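Local coordinates for CELL WALL surface anchor family protein (Streptococcus pneumoniae, PDB 2X9Z), which forms the repeating backbone subunit of the Streptococcus pneumoniae pilus, probably joining to like subunits to build a cell-wall-attached surface fibre, at residues V20-P25 / D252-K257; E178-L183 / V192-L197; W53-T58 / I114-T119; V128-D133 / N185-K190. The protein carries 1 engineered substitution. All coordinates share one frame; numbering follows the deposited sequence. Where two conformers were deposited one is given.

Interaction 1 (V20-P25 / D252-K257); sequences VDKDTP and DPTEPK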
loop_
_atom_site.group_PDB
_atom_site.type_symbol
_atom_site.label_atom_id
_atom_site.label_comp_id
_atom_site.label_asym_id
_atom_site.label_seq_id
_atom_site.Cartn_x
_atom_site.Cartn_y
_atom_site.Cartn_z
ATOM N N VAL A 20 12.262 -15.401 6.286
ATOM C CA VAL A 20 11.911 -15.890 7.614
ATOM C C VAL A 20 12.205 -14.888 8.736
ATOM O O VAL A 20 11.518 -14.877 9.758
ATOM C CB VAL A 20 12.634 -17.230 7.906
ATOM C CG1 VAL A 20 14.113 -16.997 8.140
ATOM C CG2 VAL A 20 12.024 -17.931 9.103
ATOM N N ASP A 21 13.218 -14.048 8.550
ATOM C CA ASP A 21 13.601 -13.095 9.598
ATOM C C ASP A 21 13.254 -11.648 9.256
ATOM O O ASP A 21 13.847 -10.719 9.798
ATOM C CB ASP A 21 15.093 -13.224 9.953
ATOM C CG ASP A 21 16.010 -12.843 8.804
ATOM O OD1 ASP A 21 15.552 -12.808 7.644
ATOM O OD2 ASP A 21 17.199 -12.573 9.062
ATOM N N LYS A 22 12.280 -11.452 8.372
ATOM C CA LYS A 22 11.995 -10.099 7.901
ATOM C C LYS A 22 11.386 -9.213 8.991
ATOM O O LYS A 22 11.404 -7.988 8.874
ATOM C CB LYS A 22 11.118 -10.123 6.645
ATOM C CG LYS A 22 9.681 -10.487 6.890
ATOM C CD LYS A 22 8.940 -10.669 5.581
ATOM C CE LYS A 22 8.897 -9.384 4.774
ATOM N NZ LYS A 22 8.133 -9.603 3.505
ATOM N N ASP A 23 10.866 -9.822 10.055
ATOM C CA ASP A 23 10.331 -9.038 11.165
ATOM C C ASP A 23 11.376 -8.144 11.829
ATOM O O ASP A 23 11.046 -7.113 12.431
ATOM C CB ASP A 23 9.712 -9.938 12.228
ATOM C CG ASP A 23 9.181 -9.145 13.397
ATOM O OD1 ASP A 23 8.199 -8.399 13.194
ATOM O OD2 ASP A 23 9.759 -9.244 14.501
ATOM N N THR A 24 12.635 -8.553 11.730
ATOM C CA THR A 24 13.726 -7.837 12.362
ATOM C C THR A 24 14.145 -6.662 11.492
ATOM O O THR A 24 14.495 -6.842 10.320
ATOM C CB THR A 24 14.925 -8.764 12.560
ATOM O OG1 THR A 24 14.558 -9.833 13.439
ATOM C CG2 THR A 24 16.091 -7.999 13.153
ATOM N N PRO A 25 14.087 -5.439 12.044
ATOM C CA PRO A 25 14.544 -4.296 11.249
ATOM C C PRO A 25 16.022 -4.420 10.897
ATOM O O PRO A 25 16.828 -4.864 11.716
ATOM C CB PRO A 25 14.310 -3.101 12.180
ATOM C CG PRO A 25 13.242 -3.559 13.122
ATOM C CD PRO A 25 13.506 -5.024 13.332
ATOM N N ASP A 252 -1.775 -7.605 0.248
ATOM C CA ASP A 252 -1.111 -6.720 1.190
ATOM C C ASP A 252 0.071 -7.504 1.767
ATOM O O ASP A 252 -0.098 -8.274 2.707
ATOM C CB ASP A 252 -2.122 -6.359 2.287
ATOM C CG ASP A 252 -1.648 -5.242 3.204
ATOM O OD1 ASP A 252 -0.578 -4.647 2.959
ATOM O OD2 ASP A 252 -2.369 -4.964 4.187
ATOM N N PRO A 253 1.265 -7.348 1.177
ATOM C CA PRO A 253 2.431 -8.142 1.583
ATOM C C PRO A 253 2.924 -7.778 2.981
ATOM O O PRO A 253 2.713 -6.662 3.458
ATOM C CB PRO A 253 3.498 -7.751 0.550
ATOM C CG PRO A 253 3.090 -6.407 0.075
ATOM C CD PRO A 253 1.592 -6.389 0.107
ATOM N N THR A 254 3.584 -8.722 3.637
ATOM C CA THR A 254 4.307 -8.395 4.859
ATOM C C THR A 254 5.432 -7.436 4.490
ATOM O O THR A 254 5.931 -7.457 3.360
ATOM C CB THR A 254 4.859 -9.641 5.570
ATOM O OG1 THR A 254 5.646 -10.406 4.650
ATOM C CG2 THR A 254 3.713 -10.499 6.108
ATOM N N GLU A 255 5.813 -6.595 5.443
ATOM C CA GLU A 255 6.616 -5.415 5.169
ATOM C C GLU A 255 7.972 -5.494 5.867
ATOM O O GLU A 255 8.065 -5.898 7.026
ATOM C CB GLU A 255 5.842 -4.166 5.620
ATOM C CG GLU A 255 4.413 -4.095 5.036
ATOM C CD GLU A 255 3.486 -3.101 5.749
ATOM O OE1 GLU A 255 2.375 -2.844 5.228
ATOM O OE2 GLU A 255 3.854 -2.572 6.820
ATOM N N PRO A 256 9.038 -5.118 5.157
ATOM C CA PRO A 256 10.369 -5.056 5.763
ATOM C C PRO A 256 10.494 -3.792 6.595
ATOM O O PRO A 256 9.689 -2.874 6.447
ATOM C CB PRO A 256 11.288 -4.972 4.540
ATOM C CG PRO A 256 10.479 -4.199 3.544
ATOM C CD PRO A 256 9.032 -4.617 3.771
ATOM N N LYS A 257 11.484 -3.752 7.474
ATOM C CA LYS A 257 11.711 -2.582 8.320
ATOM C C LYS A 257 13.181 -2.212 8.370
ATOM O O LYS A 257 14.057 -3.071 8.224
ATOM C CB LYS A 257 11.215 -2.831 9.749
ATOM C CG LYS A 257 9.713 -3.025 9.864
ATOM C CD LYS A 257 9.327 -3.358 11.290
ATOM C CE LYS A 257 7.833 -3.570 11.410
ATOM N NZ LYS A 257 7.340 -4.487 10.347
HETATM O O HOH W 1 13.143 -6.296 7.757
#
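Lys22 sends its side chain across to 252-257 and delivers the ammonium to a single residue there, Thr254. NZ of Lys22 donates to OG1 of Thr254 at 2.9 Å, and makes a weak second bond to O of the same threonine at 3.1 Å, so hydroxyl and carbonyl take the ammonium from the same side. The lysine starts in the crowded position between backbone N and carbonyl carbon (chi1 73°), then bends at chi3 (-63°) and meets Thr254 at about a right angle. Asp6, by a salt bridge, and the carbonyl of Lys7 grip the same NZ, tying the charge to strand 4-9.

Backbone joins backbone through a water. It accepts from N of Lys257 at 3.1 Å and lies as a donor 2.7 Å from O of Lys22 and 2.9 Å from O of Thr24, though it cannot serve every nearby acceptor at once. Residues 21-24 form a type I beta turn, and just past it strands 26-27 and 257-259 pair in parallel at the edge of a mixed sheet, Val26 bonding to Lys257.

CB of Pro25 sits 3.9 Å from CB of Lys257, side chains alongside each other, and CA of Pro25 directs a CA-H...O contact at O of Lys257 (3.3 Å). Lys257 stays extended until chi4 (48°), where the bend leaves its NZ 4.9 Å from OD1 of Asp23, opposite charges near but not touching.

Interaction 2 (E178-L183 / V192-L197); sequences EATFDL and VQTVTL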
loop_
_atom_site.group_PDB
_atom_site.type_symbol
_atom_site.label_atom_id
_atom_site.label_comp_id
_atom_site.label_asym_id
_atom_site.label_seq_id
_atom_site.Cartn_x
_atom_site.Cartn_y
_atom_site.Cartn_z
ATOM N N GLU A 178 -21.522 -1.762 7.303
ATOM C CA GLU A 178 -20.690 -1.393 8.434
ATOM C C GLU A 178 -19.229 -1.618 8.043
ATOM O O GLU A 178 -18.896 -2.638 7.440
ATOM C CB GLU A 178 -21.060 -2.234 9.652
ATOM C CG GLU A 178 -20.382 -1.771 10.922
ATOM C CD GLU A 178 -20.953 -2.432 12.162
ATOM O OE1 GLU A 178 -21.160 -3.660 12.138
ATOM O OE2 GLU A 178 -21.185 -1.725 13.167
ATOM N N ALA A 179 -18.359 -0.669 8.375
ATOM C CA ALA A 179 -16.963 -0.731 7.949
ATOM C C ALA A 179 -16.055 -0.766 9.160
ATOM O O ALA A 179 -16.157 0.085 10.040
ATOM C CB ALA A 179 -16.619 0.467 7.062
ATOM N N THR A 180 -15.182 -1.765 9.215
ATOM C CA THR A 180 -14.248 -1.900 10.323
ATOM C C THR A 180 -12.832 -1.593 9.847
ATOM O O THR A 180 -12.425 -2.020 8.768
ATOM C CB THR A 180 -14.319 -3.316 10.924
ATOM O OG1 THR A 180 -15.651 -3.557 11.395
ATOM C CG2 THR A 180 -13.344 -3.469 12.093
ATOM N N PHE A 181 -12.084 -0.850 10.659
ATOM C CA PHE A 181 -10.707 -0.495 10.332
ATOM C C PHE A 181 -9.793 -0.830 11.492
ATOM O O PHE A 181 -10.137 -0.601 12.645
ATOM C CB PHE A 181 -10.565 1.007 10.057
ATOM C CG PHE A 181 -11.395 1.494 8.911
ATOM C CD1 PHE A 181 -12.753 1.736 9.073
ATOM C CD2 PHE A 181 -10.820 1.730 7.668
ATOM C CE1 PHE A 181 -13.520 2.197 8.010
ATOM C CE2 PHE A 181 -11.583 2.189 6.603
ATOM C CZ PHE A 181 -12.932 2.415 6.777
ATOM N N ASP A 182 -8.619 -1.354 11.179
ATOM C CA ASP A 182 -7.585 -1.499 12.183
ATOM C C ASP A 182 -6.642 -0.313 12.079
ATOM O O ASP A 182 -6.081 -0.039 11.012
ATOM C CB ASP A 182 -6.845 -2.813 11.981
ATOM C CG ASP A 182 -7.723 -4.010 12.273
ATOM O OD1 ASP A 182 -8.235 -4.107 13.410
ATOM O OD2 ASP A 182 -7.917 -4.846 11.371
ATOM N N LEU A 183 -6.508 0.426 13.174
ATOM C CA LEU A 183 -5.511 1.479 13.240
ATOM C C LEU A 183 -4.187 0.830 13.638
ATOM O O LEU A 183 -4.062 0.265 14.722
ATOM C CB LEU A 183 -5.920 2.567 14.235
ATOM C CG LEU A 183 -5.004 3.795 14.251
ATOM C CD1 LEU A 183 -5.091 4.570 12.943
ATOM C CD2 LEU A 183 -5.318 4.703 15.434
ATOM N N VAL A 192 -3.158 -0.890 17.055
ATOM C CA VAL A 192 -3.325 -0.084 18.263
ATOM C C VAL A 192 -4.785 0.127 18.639
ATOM O O VAL A 192 -5.107 0.265 19.819
ATOM C CB VAL A 192 -2.598 1.279 18.175
ATOM C CG1 VAL A 192 -1.090 1.074 18.086
ATOM C CG2 VAL A 192 -3.115 2.092 17.005
ATOM N N GLN A 193 -5.673 0.129 17.654
ATOM C CA GLN A 193 -7.101 0.244 17.926
ATOM C C GLN A 193 -7.879 -0.314 16.753
ATOM O O GLN A 193 -7.391 -0.329 15.628
ATOM C CB GLN A 193 -7.492 1.706 18.165
ATOM C CG GLN A 193 -8.843 1.903 18.849
ATOM C CD GLN A 193 -8.793 1.640 20.348
ATOM O OE1 GLN A 193 -7.720 1.426 20.925
ATOM N NE2 GLN A 193 -9.954 1.671 20.988
ATOM N N THR A 194 -9.076 -0.804 17.029
ATOM C CA THR A 194 -9.986 -1.231 15.982
ATOM C C THR A 194 -11.238 -0.390 16.123
ATOM O O THR A 194 -11.790 -0.283 17.216
ATOM C CB THR A 194 -10.327 -2.724 16.113
ATOM O OG1 THR A 194 -9.125 -3.492 15.960
ATOM C CG2 THR A 194 -11.338 -3.143 15.054
ATOM N N VAL A 195 -11.660 0.238 15.028
ATOM C CA VAL A 195 -12.825 1.113 15.052
ATOM C C VAL A 195 -13.855 0.638 14.042
ATOM O O VAL A 195 -13.520 -0.044 13.075
ATOM C CB VAL A 195 -12.456 2.582 14.745
ATOM C CG1 VAL A 195 -11.436 3.096 15.746
ATOM C CG2 VAL A 195 -11.930 2.725 13.321
ATOM N N THR A 196 -15.107 0.992 14.286
ATOM C CA THR A 196 -16.199 0.600 13.411
ATOM C C THR A 196 -17.009 1.820 13.008
ATOM O O THR A 196 -17.351 2.652 13.855
ATOM C CB THR A 196 -17.128 -0.405 14.116
ATOM O OG1 THR A 196 -16.415 -1.623 14.370
ATOM C CG2 THR A 196 -18.346 -0.695 13.258
ATOM N N LEU A 197 -17.315 1.918 11.723
ATOM C CA LEU A 197 -18.159 2.980 11.213
ATOM C C LEU A 197 -19.515 2.390 10.858
ATOM O O LEU A 197 -19.633 1.605 9.913
ATOM C CB LEU A 197 -17.511 3.592 9.976
ATOM C CG LEU A 197 -18.063 4.902 9.424
ATOM C CD1 LEU A 197 -17.948 6.002 10.470
ATOM C CD2 LEU A 197 -17.314 5.289 8.151
#
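Strands 179-183 and 192-197 run antiparallel as the two arms of a beta hairpin. Ala179 and Leu197 bond to each other through both N and O; the shorter bond, N of Leu197 to O of Ala179, is 2.7 Å and nearly straight at 174°. Phe181 and Val195 do likewise, N of each reaching O of the other at 2.9 Å. At the third pair the pattern changes into a classic beta bulge, with Val192 and Gln193 both opposite Leu183. N of Leu183 gives to O of Gln193 at 2.7 Å, while O of Leu183 takes two donors, N of Val192 at 2.8 Å and, weakly, N of Gln193 at 3.3 Å.

On the Thr180 face, OG1 of Thr194 donates its proton to OD1 of Asp182 at 2.8 Å, the side chains alongside each other. That oxygen also takes a salt bridge from Arg220, so it serves two partners. Beside it, CG2 of Thr180 and CG2 of Thr194 touch at 3.6 Å.

On the opposite face Ala179, Phe181, Leu183, Val195 and Leu197 form an apolar row toward strands 159-166 and 203-206 of the facing sheet, while backbone bonds from Thr180 and Asp182 join the other edge to 215-219 and Arg220.

Interaction 3 (W53-T58 / I114-T119); sequences WSDRMT and ITYSAT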
loop_
_atom_site.group_PDB
_atom_site.type_symbol
_atom_site.label_atom_id
_atom_site.label_comp_id
_atom_site.label_asym_id
_atom_site.label_seq_id
_atom_site.Cartn_x
_atom_site.Cartn_y
_atom_site.Cartn_z
ATOM N N TRP A 53 -0.251 -1.382 -8.397
ATOM C CA TRP A 53 0.536 -1.448 -7.170
ATOM C C TRP A 53 0.622 -0.050 -6.568
ATOM O O TRP A 53 0.889 0.920 -7.269
ATOM C CB TRP A 53 1.954 -1.967 -7.428
ATOM C CG TRP A 53 2.014 -3.397 -7.881
ATOM C CD1 TRP A 53 2.231 -4.503 -7.094
ATOM C CD2 TRP A 53 1.847 -3.883 -9.223
ATOM N NE1 TRP A 53 2.218 -5.639 -7.868
ATOM C CE2 TRP A 53 1.983 -5.288 -9.174
ATOM C CE3 TRP A 53 1.598 -3.269 -10.456
ATOM C CZ2 TRP A 53 1.881 -6.088 -10.311
ATOM C CZ3 TRP A 53 1.497 -4.067 -11.584
ATOM C CH2 TRP A 53 1.640 -5.463 -11.502
ATOM N N SER A 54 0.424 0.042 -5.263
ATOM C CA SER A 54 0.424 1.318 -4.573
ATOM C C SER A 54 1.346 1.165 -3.360
ATOM O O SER A 54 1.212 0.215 -2.592
ATOM C CB SER A 54 -1.010 1.662 -4.153
ATOM O OG SER A 54 -1.100 2.921 -3.512
ATOM N N ASP A 55 2.274 2.102 -3.189
ATOM C CA ASP A 55 3.307 1.993 -2.167
ATOM C C ASP A 55 3.494 3.336 -1.454
ATOM O O ASP A 55 3.666 4.367 -2.097
ATOM C CB ASP A 55 4.602 1.560 -2.859
ATOM C CG ASP A 55 5.679 1.106 -1.903
ATOM O OD1 ASP A 55 5.602 1.335 -0.675
ATOM O OD2 ASP A 55 6.644 0.508 -2.424
ATOM N N ARG A 56 3.454 3.331 -0.125
ATOM C CA ARG A 56 3.763 4.533 0.653
ATOM C C ARG A 56 4.692 4.163 1.788
ATOM O O ARG A 56 4.714 3.015 2.229
ATOM C CB ARG A 56 2.497 5.180 1.213
ATOM C CG ARG A 56 1.538 5.720 0.160
ATOM C CD ARG A 56 2.133 6.934 -0.568
ATOM N NE ARG A 56 1.185 7.577 -1.488
ATOM C CZ ARG A 56 0.880 7.124 -2.701
ATOM N NH1 ARG A 56 1.427 6.006 -3.151
ATOM N NH2 ARG A 56 0.015 7.787 -3.459
HETATM N N MSE A 57 5.464 5.125 2.273
HETATM C CA MSE A 57 6.416 4.810 3.333
HETATM C C MSE A 57 6.477 5.890 4.402
HETATM O O MSE A 57 6.075 7.039 4.182
HETATM C CB MSE A 57 7.792 4.495 2.748
HETATM C CG MSE A 57 8.408 5.618 1.936
HETATM SE SE MSE A 57 9.620 4.909 0.566
HETATM C CE MSE A 57 8.234 4.261 -0.648
ATOM N N THR A 58 6.953 5.504 5.580
ATOM C CA THR A 58 6.970 6.409 6.729
ATOM C C THR A 58 8.042 7.487 6.554
ATOM O O THR A 58 8.948 7.346 5.731
ATOM C CB THR A 58 7.112 5.630 8.045
ATOM O OG1 THR A 58 8.284 4.814 7.987
ATOM C CG2 THR A 58 5.895 4.721 8.236
ATOM N N ILE A 114 9.019 -5.061 -9.310
ATOM C CA ILE A 114 9.155 -3.615 -9.268
ATOM C C ILE A 114 10.275 -3.300 -8.288
ATOM O O ILE A 114 10.264 -3.769 -7.147
ATOM C CB ILE A 114 7.861 -2.943 -8.780
ATOM C CG1 ILE A 114 6.705 -3.285 -9.721
ATOM C CG2 ILE A 114 8.051 -1.421 -8.655
ATOM C CD1 ILE A 114 5.344 -2.882 -9.172
ATOM N N THR A 115 11.262 -2.534 -8.733
ATOM C CA THR A 115 12.374 -2.162 -7.863
ATOM C C THR A 115 12.454 -0.648 -7.745
ATOM O O THR A 115 12.040 0.087 -8.650
ATOM C CB THR A 115 13.719 -2.718 -8.374
ATOM O OG1 THR A 115 14.023 -2.148 -9.651
ATOM C CG2 THR A 115 13.666 -4.228 -8.519
ATOM N N TYR A 116 12.993 -0.185 -6.622
ATOM C CA TYR A 116 13.172 1.246 -6.372
ATOM C C TYR A 116 14.014 1.403 -5.118
ATOM O O TYR A 116 14.310 0.424 -4.439
ATOM C CB TYR A 116 11.822 1.945 -6.176
ATOM C CG TYR A 116 11.111 1.545 -4.906
ATOM C CD1 TYR A 116 11.300 2.263 -3.723
ATOM C CD2 TYR A 116 10.261 0.446 -4.879
ATOM C CE1 TYR A 116 10.655 1.902 -2.543
ATOM C CE2 TYR A 116 9.604 0.077 -3.705
ATOM C CZ TYR A 116 9.812 0.808 -2.543
ATOM O OH TYR A 116 9.172 0.448 -1.386
ATOM N N SER A 117 14.396 2.630 -4.810
ATOM C CA SER A 117 15.125 2.859 -3.571
ATOM C C SER A 117 14.528 4.003 -2.767
ATOM O O SER A 117 13.720 4.793 -3.279
ATOM C CB SER A 117 16.611 3.099 -3.839
ATOM O OG SER A 117 16.813 4.283 -4.587
ATOM N N ALA A 118 14.924 4.064 -1.499
ATOM C CA ALA A 118 14.563 5.158 -0.611
ATOM C C ALA A 118 15.779 5.461 0.239
ATOM O O ALA A 118 16.661 4.627 0.382
ATOM C CB ALA A 118 13.388 4.775 0.258
ATOM N N THR A 119 15.832 6.664 0.790
ATOM C CA THR A 119 16.982 7.083 1.576
ATOM C C THR A 119 16.572 7.271 3.027
ATOM O O THR A 119 15.592 7.956 3.312
ATOM C CB THR A 119 17.523 8.416 1.046
ATOM O OG1 THR A 119 17.853 8.269 -0.336
ATOM C CG2 THR A 119 18.765 8.845 1.808
#
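Tyr116 and Asp55 meet tip to tip in the middle of this buried contact. OH of Tyr116 lies 2.7 Å from OD2 of Asp55 in a weak hydrogen bond whose proton has a second acceptor within reach, and the carboxylate stands 80° from the ring plane. Asp55 carries CG anti to its backbone N, while Tyr116 holds its ring in the crowded position between N and carbonyl carbon (chi1 68°), which lifts the phenol straight across. At one end, CD1 of Ile114 rides over a face of the Trp53 indole, a CH-pi contact 3.8 Å from the centroid of the five-membered ring. At the other, selenomethionine Met57 sets SE 3.8 Å from CB of Ala118, and the bend at chi3 turns CE to 3.9 Å from CE1 of Tyr116.

The two strands belong to the opposed sheets of a beta sandwich in a Cna-B-like pilin domain. Their axes lie 10.6 Å apart and only 15° from parallel, so side chains rather than backbone bridge the gap.

One shell out, OD1 of Asp55 is hydrogen-bonded to NZ of Lys7, whose nitrogen is covalently joined to Asn132. A buried acid beside such an isopeptide bond is the usual arrangement in these pilin domains, where in relatives it assists formation of the bond; burial would probably favour its protonated form. Thr40 holds NE1 of Trp53, and Phe91 packs against both Asp55 and Ile114. On the strand's opposite side, NH1 of Arg56 bonds to O of Asp55 at 3.0 Å from above the carbonyl plane, while its NH2 bridges to Asp92 and Glu231.

Interaction 4 (V128-D133 / N185-K190); sequences VPESND and NAQAGK. Engineered in segment 185-190: Ala188 (natural residue Thr).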
loop_
_atom_site.group_PDB
_atom_site.type_symbol
_atom_site.label_atom_id
_atom_site.label_comp_id
_atom_site.label_asym_id
_atom_site.label_seq_id
_atom_site.Cartn_x
_atom_site.Cartn_y
_atom_site.Cartn_z
ATOM N N VAL A 128 13.681 3.419 16.623
ATOM C CA VAL A 128 12.306 3.373 16.130
ATOM C C VAL A 128 12.295 3.057 14.633
ATOM O O VAL A 128 12.848 3.805 13.823
ATOM C CB VAL A 128 11.542 4.688 16.413
ATOM C CG1 VAL A 128 10.095 4.572 15.951
ATOM C CG2 VAL A 128 11.594 5.029 17.895
ATOM N N PRO A 129 11.654 1.945 14.254
ATOM C CA PRO A 129 11.751 1.528 12.850
ATOM C C PRO A 129 11.042 2.462 11.867
ATOM O O PRO A 129 10.158 3.238 12.244
ATOM C CB PRO A 129 11.043 0.167 12.822
ATOM C CG PRO A 129 10.771 -0.201 14.221
ATOM C CD PRO A 129 10.829 1.036 15.064
ATOM N N GLU A 130 11.440 2.365 10.604
ATOM C CA GLU A 130 10.692 2.944 9.493
ATOM C C GLU A 130 10.237 1.802 8.596
ATOM O O GLU A 130 10.886 0.749 8.541
ATOM C CB GLU A 130 11.565 3.924 8.711
ATOM C CG GLU A 130 12.134 5.047 9.575
ATOM C CD GLU A 130 11.124 6.138 9.891
ATOM O OE1 GLU A 130 10.105 6.264 9.178
ATOM O OE2 GLU A 130 11.375 6.911 10.836
ATOM N N SER A 131 9.128 2.002 7.886
ATOM C CA SER A 131 8.580 0.939 7.071
ATOM C C SER A 131 7.794 1.483 5.886
ATOM O O SER A 131 7.722 2.683 5.650
ATOM C CB SER A 131 7.669 0.061 7.925
ATOM O OG SER A 131 7.443 -1.194 7.315
ATOM N N ASN A 132 7.184 0.580 5.143
ATOM C CA ASN A 132 6.364 0.990 4.025
ATOM C C ASN A 132 5.165 0.069 3.936
ATOM O O ASN A 132 5.115 -0.949 4.619
ATOM C CB ASN A 132 7.190 0.946 2.754
ATOM C CG ASN A 132 7.559 -0.448 2.354
ATOM O OD1 ASN A 132 8.319 -1.171 2.993
ATOM N N ASP A 133 4.183 0.439 3.122
ATOM C CA ASP A 133 2.976 -0.366 2.965
ATOM C C ASP A 133 2.566 -0.388 1.500
ATOM O O ASP A 133 2.529 0.650 0.847
ATOM C CB ASP A 133 1.824 0.125 3.862
ATOM C CG ASP A 133 1.324 1.524 3.503
ATOM O OD1 ASP A 133 2.043 2.515 3.766
ATOM O OD2 ASP A 133 0.186 1.636 2.985
ATOM N N ASN A 185 0.124 0.996 13.883
ATOM C CA ASN A 185 1.345 1.788 13.917
ATOM C C ASN A 185 2.070 1.539 12.599
ATOM O O ASN A 185 2.456 0.407 12.323
ATOM C CB ASN A 185 2.209 1.360 15.109
ATOM C CG ASN A 185 3.511 2.138 15.207
ATOM O OD1 ASN A 185 4.159 2.428 14.206
ATOM N ND2 ASN A 185 3.910 2.457 16.427
ATOM N N ALA A 186 2.229 2.575 11.774
ATOM C CA ALA A 186 2.748 2.396 10.418
ATOM C C ALA A 186 4.227 2.041 10.421
ATOM O O ALA A 186 4.745 1.491 9.454
ATOM C CB ALA A 186 2.499 3.642 9.580
ATOM N N GLN A 187 4.902 2.350 11.522
ATOM C CA GLN A 187 6.339 2.125 11.601
ATOM C C GLN A 187 6.644 0.733 12.130
ATOM O O GLN A 187 7.499 0.038 11.585
ATOM C CB GLN A 187 7.003 3.213 12.451
ATOM C CG GLN A 187 6.720 4.611 11.906
ATOM C CD GLN A 187 7.132 5.717 12.847
ATOM O OE1 GLN A 187 6.308 6.542 13.260
ATOM N NE2 GLN A 187 8.410 5.747 13.193
ATOM N N ALA A 188 5.921 0.316 13.166
ATOM C CA ALA A 188 6.220 -0.932 13.865
ATOM C C ALA A 188 5.331 -2.105 13.459
ATOM O O ALA A 188 5.743 -3.259 13.563
ATOM C CB ALA A 188 6.164 -0.720 15.373
ATOM N N GLY A 189 4.108 -1.816 13.025
ATOM C CA GLY A 189 3.248 -2.835 12.441
ATOM C C GLY A 189 2.154 -3.432 13.312
ATOM O O GLY A 189 1.380 -4.273 12.848
ATOM N N LYS A 190 2.073 -3.004 14.565
ATOM C CA LYS A 190 1.094 -3.569 15.493
ATOM C C LYS A 190 -0.237 -2.813 15.509
ATOM O O LYS A 190 -0.274 -1.599 15.333
ATOM C CB LYS A 190 1.689 -3.620 16.900
ATOM C CG LYS A 190 0.890 -4.443 17.901
ATOM C CD LYS A 190 1.687 -4.644 19.179
ATOM C CE LYS A 190 0.872 -5.362 20.238
ATOM N NZ LYS A 190 1.645 -5.478 21.508
#
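Gln187 does most of the gripping here. Its extended side chain, with CG anti to the carbonyl carbon, lies along 128-131 so that NE2 of Gln187 donates to O of Pro129 at 3.2 Å. The bond is straight (168°), arrives nearly along the C=O axis and lies in the plane of the amide. CB of Gln187 presses on that same carbonyl, 3.2 Å from O of Pro129, and CG1 of Val128 touches NE2 of Gln187 at 3.4 Å. The other end of the amide, OE1, is held by the backbone N of Glu214. Ser131 packs its CB 3.6 Å from O of Ala186 and 3.7 Å from O of Gln187; this last carbonyl is buried here without a hydrogen-bond partner in the model.

Beyond Gln187 the turn loosens toward solvent. Ala188, an engineered residue, and then Gly189 and Lys190 are exposed, and the turn there is held by its own bonds. OD1 of Asn185 accepts from N of Gln187 at 2.8 Å and from N of Ala188 at 2.9 Å, the second donor standing above the carbonyl plane. Gly189 takes a positive phi (101°), where a beta carbon would collide with the carbonyl of Ala188.

Asn185 thus makes an Asx turn at the tip of a hairpin from the second Cna-B-like domain, resting against the strand of the first whose Asn132 is joined to Lys7 by the isopeptide bond characteristic of such pilins.

Overall arrangement
Of the eight segments, 20-25 comes first from the N terminus, and interaction 1 closes last, at 252-257, enclosing the other three contacts. Interaction 3 closes early, joining strands 50-57 and 110-120 across the first sandwich, before 128-133 opens interaction 4. Interactions 2 and 4 cross: 185-190 is the turn between the hairpin arms that interaction 2 pairs, so the hairpin of the second domain reaches back to the first. Strand 130-139 links three contacts, beside 50-57 on one flank and meeting the C-terminal 252-257 on the other, where Pro256 and Ser131 bond. Interaction 2 stands apart, its centre about 26 Å from that of interaction 3.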